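Local coordinates for uncharacterized protein (Streptococcus mutans, PDB 3L7Y) that binds magnesium and is probably a phosphatase of the haloacid dehalogenase-like hydrolase family, at residues H57-F60 / Q61-K65; P90-H93 / E94-F98; K229-A232 / L233-L236. One frame throughout, in Å; residues are numbered along the deposited sequence.

Contact 1. Residues H57-F60 / Q61-K65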
ATOM      1  N   HIS A  57      14.994 -12.506   6.640  1.00 20.50           N
ATOM      2  CA  HIS A  57      15.938 -11.775   5.815  1.00 23.72           C
ATOM      3  C   HIS A  57      16.844 -12.695   5.006  1.00 29.40           C
ATOM      4  O   HIS A  57      16.978 -12.529   3.794  1.00 28.63           O
ATOM      5  CB  HIS A  57      16.776 -10.836   6.682  1.00 30.62           C
ATOM      6  CG  HIS A  57      16.032  -9.620   7.144  1.00 30.83           C
ATOM      7  ND1 HIS A  57      15.167  -9.640   8.219  1.00 32.17           N
ATOM      8  CD2 HIS A  57      16.021  -8.351   6.677  1.00 28.22           C
ATOM      9  CE1 HIS A  57      14.657  -8.435   8.392  1.00 34.22           C
ATOM     10  NE2 HIS A  57      15.157  -7.633   7.468  1.00 32.75           N
ATOM     11  N   ASN A  58      17.464 -13.662   5.680  1.00 26.82           N
ATOM     12  CA  ASN A  58      18.362 -14.596   5.015  1.00 33.74           C
ATOM     13  C   ASN A  58      17.664 -15.360   3.894  1.00 28.85           C
ATOM     14  O   ASN A  58      18.159 -15.417   2.767  1.00 28.60           O
ATOM     15  CB  ASN A  58      18.969 -15.574   6.026  1.00 39.74           C
ATOM     16  CG  ASN A  58      19.935 -14.902   6.987  1.00 49.66           C
ATOM     17  OD1 ASN A  58      20.741 -14.053   6.595  1.00 53.53           O
ATOM     18  ND2 ASN A  58      19.864 -15.288   8.255  1.00 54.89           N
ATOM     19  N   ARG A  59      16.511 -15.944   4.204  1.00 24.60           N
ATOM     20  CA  ARG A  59      15.799 -16.754   3.224  1.00 24.98           C
ATOM     21  C   ARG A  59      15.434 -15.872   2.042  1.00 22.90           C
ATOM     22  O   ARG A  59      15.546 -16.293   0.889  1.00 19.05           O
ATOM     23  CB  ARG A  59      14.555 -17.419   3.835  1.00 16.77           C
ATOM     24  CG  ARG A  59      13.776 -18.308   2.872  0.50 20.59           C
ATOM     25  CD  ARG A  59      12.592 -19.003   3.547  0.50 18.27           C
ATOM     26  NE  ARG A  59      11.977 -19.988   2.661  1.00 25.92           N
ATOM     27  CZ  ARG A  59      10.855 -20.652   2.928  1.00 20.22           C
ATOM     28  NH1 ARG A  59      10.205 -20.442   4.068  1.00 21.00           N
ATOM     29  NH2 ARG A  59      10.384 -21.525   2.050  1.00 20.60           N
ATOM     30  N   PHE A  60      15.019 -14.640   2.331  1.00 19.70           N
ATOM     31  CA  PHE A  60      14.636 -13.719   1.272  1.00 20.47           C
ATOM     32  C   PHE A  60      15.795 -13.361   0.347  1.00 18.45           C
ATOM     33  O   PHE A  60      15.653 -13.384  -0.871  1.00 19.41           O
ATOM     34  CB  PHE A  60      14.047 -12.415   1.819  1.00 17.59           C
ATOM     35  CG  PHE A  60      13.837 -11.379   0.746  1.00 19.69           C
ATOM     36  CD1 PHE A  60      12.818 -11.528  -0.187  1.00 18.66           C
ATOM     37  CD2 PHE A  60      14.679 -10.291   0.637  1.00 23.65           C
ATOM     38  CE1 PHE A  60      12.637 -10.591  -1.195  1.00 17.30           C
ATOM     39  CE2 PHE A  60      14.503  -9.348  -0.364  1.00 22.66           C
ATOM     40  CZ  PHE A  60      13.481  -9.501  -1.284  1.00 18.67           C
ATOM     41  N   GLN A  61      16.932 -12.992   0.922  1.00 20.16           N
ATOM     42  CA  GLN A  61      18.050 -12.567   0.097  1.00 27.21           C
ATOM     43  C   GLN A  61      18.521 -13.700  -0.824  1.00 27.13           C
ATOM     44  O   GLN A  61      18.940 -13.456  -1.952  1.00 24.68           O
ATOM     45  CB  GLN A  61      19.190 -11.998   0.959  1.00 27.89           C
ATOM     46  CG  GLN A  61      18.864 -10.605   1.503  1.00 34.81           C
ATOM     47  CD  GLN A  61      19.959 -10.015   2.367  1.00 50.35           C
ATOM     48  OE1 GLN A  61      20.419 -10.643   3.321  1.00 58.01           O
ATOM     49  NE2 GLN A  61      20.370  -8.785   2.045  1.00 47.43           N
ATOM     50  N   ARG A  62      18.438 -14.938  -0.346  1.00 23.79           N
ATOM     51  CA  ARG A  62      18.810 -16.085  -1.163  1.00 19.15           C
ATOM     52  C   ARG A  62      17.779 -16.286  -2.276  1.00 17.99           C
ATOM     53  O   ARG A  62      18.120 -16.629  -3.411  1.00 18.24           O
ATOM     54  CB  ARG A  62      18.930 -17.344  -0.294  0.50 24.62           C
ATOM     55  CG  ARG A  62      19.722 -18.474  -0.936  0.50 37.32           C
ATOM     56  CD  ARG A  62      18.829 -19.436  -1.706  0.50 43.99           C
ATOM     57  NE  ARG A  62      17.832 -20.058  -0.834  0.50 45.09           N
ATOM     58  CZ  ARG A  62      16.558 -20.440  -0.761  0.50 41.49           C
ATOM     59  NH1 ARG A  62      15.641 -20.873   0.096  0.50 38.33           N
ATOM     60  NH2 ARG A  62      15.634 -19.957  -1.583  0.50 41.41           N
ATOM     61  N   ILE A  63      16.512 -16.072  -1.945  1.00 19.42           N
ATOM     62  CA  ILE A  63      15.462 -16.117  -2.951  1.00 18.57           C
ATOM     63  C   ILE A  63      15.683 -15.014  -3.980  1.00 23.12           C
ATOM     64  O   ILE A  63      15.547 -15.236  -5.179  1.00 16.49           O
ATOM     65  CB  ILE A  63      14.079 -16.001  -2.315  1.00 20.52           C
ATOM     66  CG1 ILE A  63      13.746 -17.290  -1.566  1.00 23.44           C
ATOM     67  CG2 ILE A  63      13.017 -15.736  -3.368  1.00 24.96           C
ATOM     68  CD1 ILE A  63      12.350 -17.291  -0.961  1.00 31.33           C
ATOM     69  N   LEU A  64      16.087 -13.841  -3.508  1.00 15.79           N
ATOM     70  CA  LEU A  64      16.230 -12.681  -4.374  1.00 17.44           C
ATOM     71  C   LEU A  64      17.317 -12.947  -5.415  1.00 25.16           C
ATOM     72  O   LEU A  64      17.174 -12.588  -6.584  1.00 19.07           O
ATOM     73  CB  LEU A  64      16.596 -11.447  -3.535  1.00 16.12           C
ATOM     74  CG  LEU A  64      16.012 -10.083  -3.892  1.00 23.75           C
ATOM     75  CD1 LEU A  64      17.052  -8.978  -3.610  1.00 21.50           C
ATOM     76  CD2 LEU A  64      15.500 -10.025  -5.338  1.00 21.93           C
ATOM     77  N   LYS A  65      18.416 -13.559  -4.974  1.00 21.32           N
ATOM     78  CA  LYS A  65      19.499 -13.914  -5.879  1.00 20.79           C
ATOM     79  C   LYS A  65      18.975 -14.845  -6.959  1.00 23.16           C
ATOM     80  O   LYS A  65      19.348 -14.732  -8.127  1.00 22.08           O
ATOM     81  CB  LYS A  65      20.641 -14.586  -5.112  1.00 29.61           C
ATOM     82  CG  LYS A  65      21.436 -15.597  -5.933  1.00 27.50           C
TER
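His57 opens helix 57-69 and gives its carbonyl O to Gln61 N, 2.9 Å away. This is one rung of the i to i+4 ladder of the helix that, after helix 44-48, leads from strand 39-42 to the parallel neighbouring strand 73-77 in the Rossmann-like core of the haloacid dehalogenase fold. The side chain of Gln61 turns back over the same rung, its CG 3.5 Å from His57 O, and then runs out extended toward the loop at Asp91. Asn58 continues the pattern, its O taking the N-H of Arg62. Arg59 O accepts from Ile63 N and also lies over one face of the Arg62 guanidinium, while CG1 of Ile63 presses to 3.2 Å from the same oxygen. The Arg59 chain is fully extended, whereas that of Arg62 bends back, which leaves Arg59 NE and Arg62 NH1 4.6 Å apart. The proximity of these like charges is probably offset by Asp297 of helix 291-301, whose carboxylate makes salt bridges to both arginines, and Ile63 packs on that helix against Leu293 and Ile296. Phe60 belongs to the buried side, where its ring meets Phe48 and Phe74 edge-to-face. With chi1 at 172° its CG swings away from the backbone N, and the ring comes to lie beside Leu64 one turn on. CB of Leu64 sits 4.3 Å above one ring face, displaced toward the rim. Under this pair the backbone closes with Leu64 N to Phe60 O, 2.7 Å, and at the far end of the ring CZ touches Leu64 CG at 3.7 Å.

Contact 2. Residues P90-H93 / E94-F98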
ATOM      1  N   PRO A  90      17.360  -2.812   3.528  1.00 25.85           N
ATOM      2  CA  PRO A  90      18.494  -1.885   3.645  1.00 29.22           C
ATOM      3  C   PRO A  90      19.590  -2.206   2.646  1.00 31.69           C
ATOM      4  O   PRO A  90      20.219  -1.280   2.123  1.00 29.15           O
ATOM      5  CB  PRO A  90      19.016  -2.127   5.069  1.00 30.72           C
ATOM      6  CG  PRO A  90      17.951  -2.891   5.779  1.00 39.12           C
ATOM      7  CD  PRO A  90      17.169  -3.629   4.737  1.00 35.33           C
ATOM      8  N   ASP A  91      19.812  -3.494   2.386  1.00 21.86           N
ATOM      9  CA  ASP A  91      20.963  -3.912   1.600  1.00 21.02           C
ATOM     10  C   ASP A  91      20.637  -4.258   0.153  1.00 27.34           C
ATOM     11  O   ASP A  91      21.533  -4.613  -0.609  1.00 23.18           O
ATOM     12  CB  ASP A  91      21.663  -5.114   2.253  1.00 37.14           C
ATOM     13  CG  ASP A  91      22.149  -4.824   3.668  1.00 41.58           C
ATOM     14  OD1 ASP A  91      22.506  -3.661   3.967  1.00 34.96           O
ATOM     15  OD2 ASP A  91      22.174  -5.775   4.478  1.00 43.95           O
ATOM     16  N   CYS A  92      19.370  -4.178  -0.241  1.00 26.42           N
ATOM     17  CA  CYS A  92      19.042  -4.544  -1.609  1.00 23.60           C
ATOM     18  C   CYS A  92      17.898  -3.734  -2.214  1.00 20.83           C
ATOM     19  O   CYS A  92      17.471  -4.023  -3.328  1.00 28.12           O
ATOM     20  CB  CYS A  92      18.736  -6.051  -1.707  1.00 16.17           C
ATOM     21  SG  CYS A  92      17.195  -6.479  -0.906  1.00 21.54           S
ATOM     22  N   HIS A  93      17.423  -2.713  -1.500  1.00 24.24           N
ATOM     23  CA  HIS A  93      16.290  -1.907  -1.976  1.00 22.29           C
ATOM     24  C   HIS A  93      16.515  -1.331  -3.374  1.00 25.16           C
ATOM     25  O   HIS A  93      15.558  -1.101  -4.130  1.00 20.12           O
ATOM     26  CB  HIS A  93      15.959  -0.776  -0.991  1.00 32.13           C
ATOM     27  CG  HIS A  93      16.986   0.315  -0.951  1.00 42.76           C
ATOM     28  ND1 HIS A  93      16.962   1.393  -1.809  1.00 44.97           N
ATOM     29  CD2 HIS A  93      18.068   0.493  -0.155  1.00 46.68           C
ATOM     30  CE1 HIS A  93      17.988   2.185  -1.548  1.00 46.30           C
ATOM     31  NE2 HIS A  93      18.673   1.662  -0.548  1.00 46.12           N
ATOM     32  N   GLU A  94      17.778  -1.096  -3.717  1.00 27.15           N
ATOM     33  CA  GLU A  94      18.117  -0.493  -5.000  1.00 26.77           C
ATOM     34  C   GLU A  94      17.955  -1.496  -6.136  1.00 29.79           C
ATOM     35  O   GLU A  94      18.034  -1.136  -7.312  1.00 35.87           O
ATOM     36  CB  GLU A  94      19.534   0.109  -4.985  1.00 28.49           C
ATOM     37  CG  GLU A  94      20.648  -0.883  -5.298  0.50 40.32           C
ATOM     38  CD  GLU A  94      21.026  -1.750  -4.108  1.00 49.76           C
ATOM     39  OE1 GLU A  94      20.578  -1.444  -2.979  1.00 48.89           O
ATOM     40  OE2 GLU A  94      21.780  -2.733  -4.307  1.00 50.07           O
ATOM     41  N   GLN A  95      17.706  -2.756  -5.784  1.00 31.79           N
ATOM     42  CA  GLN A  95      17.513  -3.809  -6.781  1.00 31.20           C
ATOM     43  C   GLN A  95      16.038  -4.155  -6.972  1.00 29.27           C
ATOM     44  O   GLN A  95      15.693  -5.048  -7.748  1.00 29.01           O
ATOM     45  CB  GLN A  95      18.283  -5.061  -6.368  1.00 28.39           C
ATOM     46  CG  GLN A  95      19.691  -4.762  -5.859  1.00 37.42           C
ATOM     47  CD  GLN A  95      20.332  -5.960  -5.181  1.00 48.90           C
ATOM     48  OE1 GLN A  95      21.180  -5.811  -4.298  1.00 61.61           O
ATOM     49  NE2 GLN A  95      19.927  -7.152  -5.587  1.00 42.49           N
ATOM     50  N   LEU A  96      15.161  -3.461  -6.258  1.00 25.74           N
ATOM     51  CA  LEU A  96      13.750  -3.832  -6.294  1.00 22.81           C
ATOM     52  C   LEU A  96      12.901  -2.718  -6.890  1.00 17.73           C
ATOM     53  O   LEU A  96      13.377  -1.615  -7.097  1.00 21.96           O
ATOM     54  CB  LEU A  96      13.243  -4.192  -4.893  1.00 15.43           C
ATOM     55  CG  LEU A  96      14.117  -5.047  -3.977  1.00 23.07           C
ATOM     56  CD1 LEU A  96      13.524  -5.040  -2.587  1.00 13.69           C
ATOM     57  CD2 LEU A  96      14.270  -6.491  -4.503  1.00 14.07           C
ATOM     58  N   THR A  97      11.643  -3.025  -7.180  1.00 17.77           N
ATOM     59  CA  THR A  97      10.689  -2.000  -7.565  1.00 15.89           C
ATOM     60  C   THR A  97       9.696  -1.832  -6.430  1.00 16.22           C
ATOM     61  O   THR A  97       9.262  -2.814  -5.824  1.00 12.84           O
ATOM     62  CB  THR A  97       9.935  -2.373  -8.843  1.00 16.41           C
ATOM     63  OG1 THR A  97      10.857  -2.467  -9.930  1.00 16.78           O
ATOM     64  CG2 THR A  97       8.853  -1.314  -9.161  1.00 11.59           C
ATOM     65  N   PHE A  98       9.341  -0.586  -6.148  1.00 14.68           N
ATOM     66  CA  PHE A  98       8.454  -0.265  -5.043  1.00 12.52           C
ATOM     67  C   PHE A  98       7.214   0.450  -5.548  1.00 10.80           C
ATOM     68  O   PHE A  98       7.313   1.417  -6.304  1.00 10.78           O
ATOM     69  CB  PHE A  98       9.168   0.670  -4.064  1.00 16.81           C
ATOM     70  CG  PHE A  98      10.241   0.008  -3.242  1.00 11.93           C
ATOM     71  CD1 PHE A  98       9.940  -0.552  -2.020  1.00 15.29           C
ATOM     72  CD2 PHE A  98      11.547  -0.018  -3.674  1.00 12.42           C
ATOM     73  CE1 PHE A  98      10.920  -1.139  -1.244  1.00 16.01           C
ATOM     74  CE2 PHE A  98      12.531  -0.606  -2.906  1.00 22.94           C
ATOM     75  CZ  PHE A  98      12.215  -1.167  -1.686  1.00 12.85           C
TER
HETATM   76  O   HOH W   1      21.566  -0.873  -0.090  1.00 38.36           O
HETATM   77  O   HOH W   2      14.317   0.844  -5.776  1.00 15.26           O
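The chain turns in a short 3-10 segment, where Gln95 N bonds to Cys92 O at 2.8 Å and Leu96 N to His93 O at 3.2 Å, each donor standing above the carbonyl plane, the second by 67°. Cys92 O also lies against side chains of the second segment: CB of Gln95 comes to 3.3 Å from it and CG of Leu96 to 3.6 Å. His93, with chi1 at 70°, has its imidazole between its own backbone N and carbonyl carbon, and one ring face is thereby laid over Glu94 N. The Glu94 chain bends at chi2, bringing its carboxylate back beside the first segment. There a water donates to both Glu94 OE1 and Pro90 O. A second water spans the turn, donating to His93 O and Leu96 O. The carbonyl of His93 thus accepts from Leu96 N and this water together, and it also meets the rim of the Phe98 ring in its plane, 3.3 Å from CE2. CZ of Phe98 rests 3.8 Å from His93 CB, and Tyr82 meets the same phenyl edge-to-face. Leu96 packs on helix 57-69. The arrangement is a 3-10 turn leading into strand 97-100, which runs parallel to strand 73-77 in the main sheet of the haloacid dehalogenase core, with Phe98 about 11 Å from the magnesium ligand Asp43, side chain to side chain.

Contact 3. Residues K229-A232 / L233-L236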
ATOM      1  N   LYS A 229      -3.269  -0.557  -6.401  1.00 12.28           N
ATOM      2  CA  LYS A 229      -2.121  -1.421  -6.652  1.00  8.40           C
ATOM      3  C   LYS A 229      -2.280  -2.213  -7.960  1.00 15.24           C
ATOM      4  O   LYS A 229      -1.284  -2.569  -8.603  1.00 13.76           O
ATOM      5  CB  LYS A 229      -1.897  -2.374  -5.480  1.00 11.27           C
ATOM      6  CG  LYS A 229      -1.596  -1.721  -4.147  1.00 10.70           C
ATOM      7  CD  LYS A 229      -1.349  -2.799  -3.081  1.00  8.69           C
ATOM      8  CE  LYS A 229      -1.374  -2.229  -1.658  1.00 15.15           C
ATOM      9  NZ  LYS A 229      -1.046  -3.267  -0.651  1.00 15.38           N
ATOM     10  N   GLY A 230      -3.529  -2.498  -8.340  1.00 13.74           N
ATOM     11  CA  GLY A 230      -3.818  -3.128  -9.615  1.00  8.32           C
ATOM     12  C   GLY A 230      -3.364  -2.236 -10.758  1.00 18.71           C
ATOM     13  O   GLY A 230      -2.715  -2.690 -11.695  1.00 14.60           O
ATOM     14  N   TRP A 231      -3.738  -0.961 -10.713  1.00 18.44           N
ATOM     15  CA  TRP A 231      -3.272   0.040 -11.669  1.00 16.69           C
ATOM     16  C   TRP A 231      -1.733   0.123 -11.697  1.00 13.38           C
ATOM     17  O   TRP A 231      -1.150   0.171 -12.716  1.00 16.52           O
ATOM     18  CB  TRP A 231      -3.891   1.411 -11.400  1.00 14.61           C
ATOM     19  CG  TRP A 231      -3.404   2.474 -12.295  1.00 18.65           C
ATOM     20  CD1 TRP A 231      -3.933   2.865 -13.474  1.00 23.24           C
ATOM     21  CD2 TRP A 231      -2.259   3.271 -12.107  1.00 11.76           C
ATOM     22  NE1 TRP A 231      -3.206   3.854 -14.018  1.00 10.03           N
ATOM     23  CE2 TRP A 231      -2.160   4.121 -13.198  1.00 13.45           C
ATOM     24  CE3 TRP A 231      -1.306   3.361 -11.116  1.00 13.77           C
ATOM     25  CZ2 TRP A 231      -1.132   5.034 -13.322  1.00 17.93           C
ATOM     26  CZ3 TRP A 231      -0.327   4.258 -11.241  1.00 13.35           C
ATOM     27  CH2 TRP A 231      -0.251   5.093 -12.322  1.00 19.40           C
ATOM     28  N   ALA A 232      -1.124   0.106 -10.548  1.00 20.00           N
ATOM     29  CA  ALA A 232       0.314   0.190 -10.457  1.00 20.00           C
ATOM     30  C   ALA A 232       0.960  -0.989 -11.195  1.00 20.00           C
ATOM     31  O   ALA A 232       1.738  -0.788 -12.058  1.00 20.00           O
ATOM     32  CB  ALA A 232       0.748   0.258  -9.089  1.00 20.00           C
ATOM     33  N   LEU A 233       0.565  -2.201 -10.874  1.00 22.33           N
ATOM     34  CA  LEU A 233       1.064  -3.384 -11.551  1.00 14.57           C
ATOM     35  C   LEU A 233       0.779  -3.382 -13.049  1.00 13.11           C
ATOM     36  O   LEU A 233       1.568  -3.736 -13.814  1.00 16.45           O
ATOM     37  CB  LEU A 233       0.556  -4.633 -10.881  1.00 12.52           C
ATOM     38  CG  LEU A 233       1.496  -5.187  -9.826  1.00 23.61           C
ATOM     39  CD1 LEU A 233       2.911  -5.418 -10.351  1.00 26.21           C
ATOM     40  CD2 LEU A 233       1.601  -4.396  -8.629  1.00 22.10           C
ATOM     41  N   GLN A 234      -0.368  -2.923 -13.445  1.00 13.71           N
ATOM     42  CA  GLN A 234      -0.649  -2.788 -14.874  1.00 17.69           C
ATOM     43  C   GLN A 234       0.404  -1.900 -15.534  1.00 20.88           C
ATOM     44  O   GLN A 234       0.971  -2.239 -16.572  1.00 17.96           O
ATOM     45  CB  GLN A 234      -2.059  -2.222 -15.102  1.00 30.03           C
ATOM     46  CG  GLN A 234      -3.164  -3.173 -14.691  1.00 44.75           C
ATOM     47  CD  GLN A 234      -4.551  -2.637 -14.988  1.00 54.53           C
ATOM     48  OE1 GLN A 234      -5.454  -3.395 -15.342  1.00 57.92           O
ATOM     49  NE2 GLN A 234      -4.727  -1.327 -14.851  1.00 54.34           N
ATOM     50  N   GLN A 235       0.688  -0.761 -14.914  1.00 16.70           N
ATOM     51  CA  GLN A 235       1.694   0.135 -15.454  1.00 17.65           C
ATOM     52  C   GLN A 235       3.050  -0.556 -15.603  1.00 19.36           C
ATOM     53  O   GLN A 235       3.776  -0.339 -16.574  1.00 14.35           O
ATOM     54  CB  GLN A 235       1.823   1.354 -14.552  1.00 20.23           C
ATOM     55  CG  GLN A 235       0.567   2.207 -14.528  1.00 22.30           C
ATOM     56  CD  GLN A 235       0.244   2.762 -15.894  1.00 29.12           C
ATOM     57  OE1 GLN A 235      -0.887   2.646 -16.378  1.00 34.10           O
ATOM     58  NE2 GLN A 235       1.245   3.346 -16.540  1.00 26.08           N
ATOM     59  N   LEU A 236       3.395  -1.400 -14.642  1.00 17.29           N
ATOM     60  CA  LEU A 236       4.703  -2.046 -14.663  1.00 18.29           C
ATOM     61  C   LEU A 236       4.742  -3.174 -15.695  1.00 21.62           C
ATOM     62  O   LEU A 236       5.701  -3.292 -16.465  1.00 23.17           O
ATOM     63  CB  LEU A 236       5.074  -2.542 -13.267  1.00 21.20           C
ATOM     64  CG  LEU A 236       5.362  -1.437 -12.243  1.00 20.22           C
ATOM     65  CD1 LEU A 236       5.330  -2.005 -10.842  1.00 13.10           C
ATOM     66  CD2 LEU A 236       6.721  -0.790 -12.527  1.00 18.20           C
TER
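Trp231 and Gln235 make the closest side-chain packing within residues 229-236 of helix 229-239. CG of Gln235 lies over the six-membered ring, 3.5 Å from its centroid and only 13° off the normal, a CH-pi contact. A bend at chi2 (-62°) folds the glutamine chain across the indole, and its amide ends up only 21° from the ring plane, with OE1 3.5 Å from Trp231 NE1. Beneath them Gln235 N bonds to Trp231 O at 3.0 Å, one of a regular i to i+4 series that includes Leu233 N to Lys229 O. The helix packs on the main sheet of the haloacid dehalogenase core, where Ala232 and Leu236 touch Val99 and Trp231 reaches Ile114. At its first turn Lys229 sends its amine away from the helix into the magnesium site, to salt bridges with Asp43 and Asp256; Asp43 is itself a ligand of the metal. Leu233 is also buried, its CD2 3.4 Å from Lys229 O and its side chain against Met259 and Leu262. By contrast Gln234 lies on the exposed flank, its CG 3.1 Å from the backbone Gly230 O and its NE2 no nearer the Trp231 side chain than 4.5 Å, at CD1.

Contacts 1 and 3 both lie within one helix, each spanning about two turns, but contact 3 is the more buried and reaches the magnesium site, whereas contact 1 lies near the periphery, about 22 Å from the chain's centre, with arginines on one flank and aromatic packing on the other. Contact 2 is a 3-10 turn stitched partly by water, and it stands between them. Leu64 of contact 1 packs on it, CD1 lying 3.7 Å from Cys92 SG, while contact 2, where it enters strand 97-100, presents Thr97 CG2 to Leu236 CD1 of contact 3 at 4.0 Å. Contacts 1 and 3 themselves do not touch, their nearest atoms being about 14 Å apart.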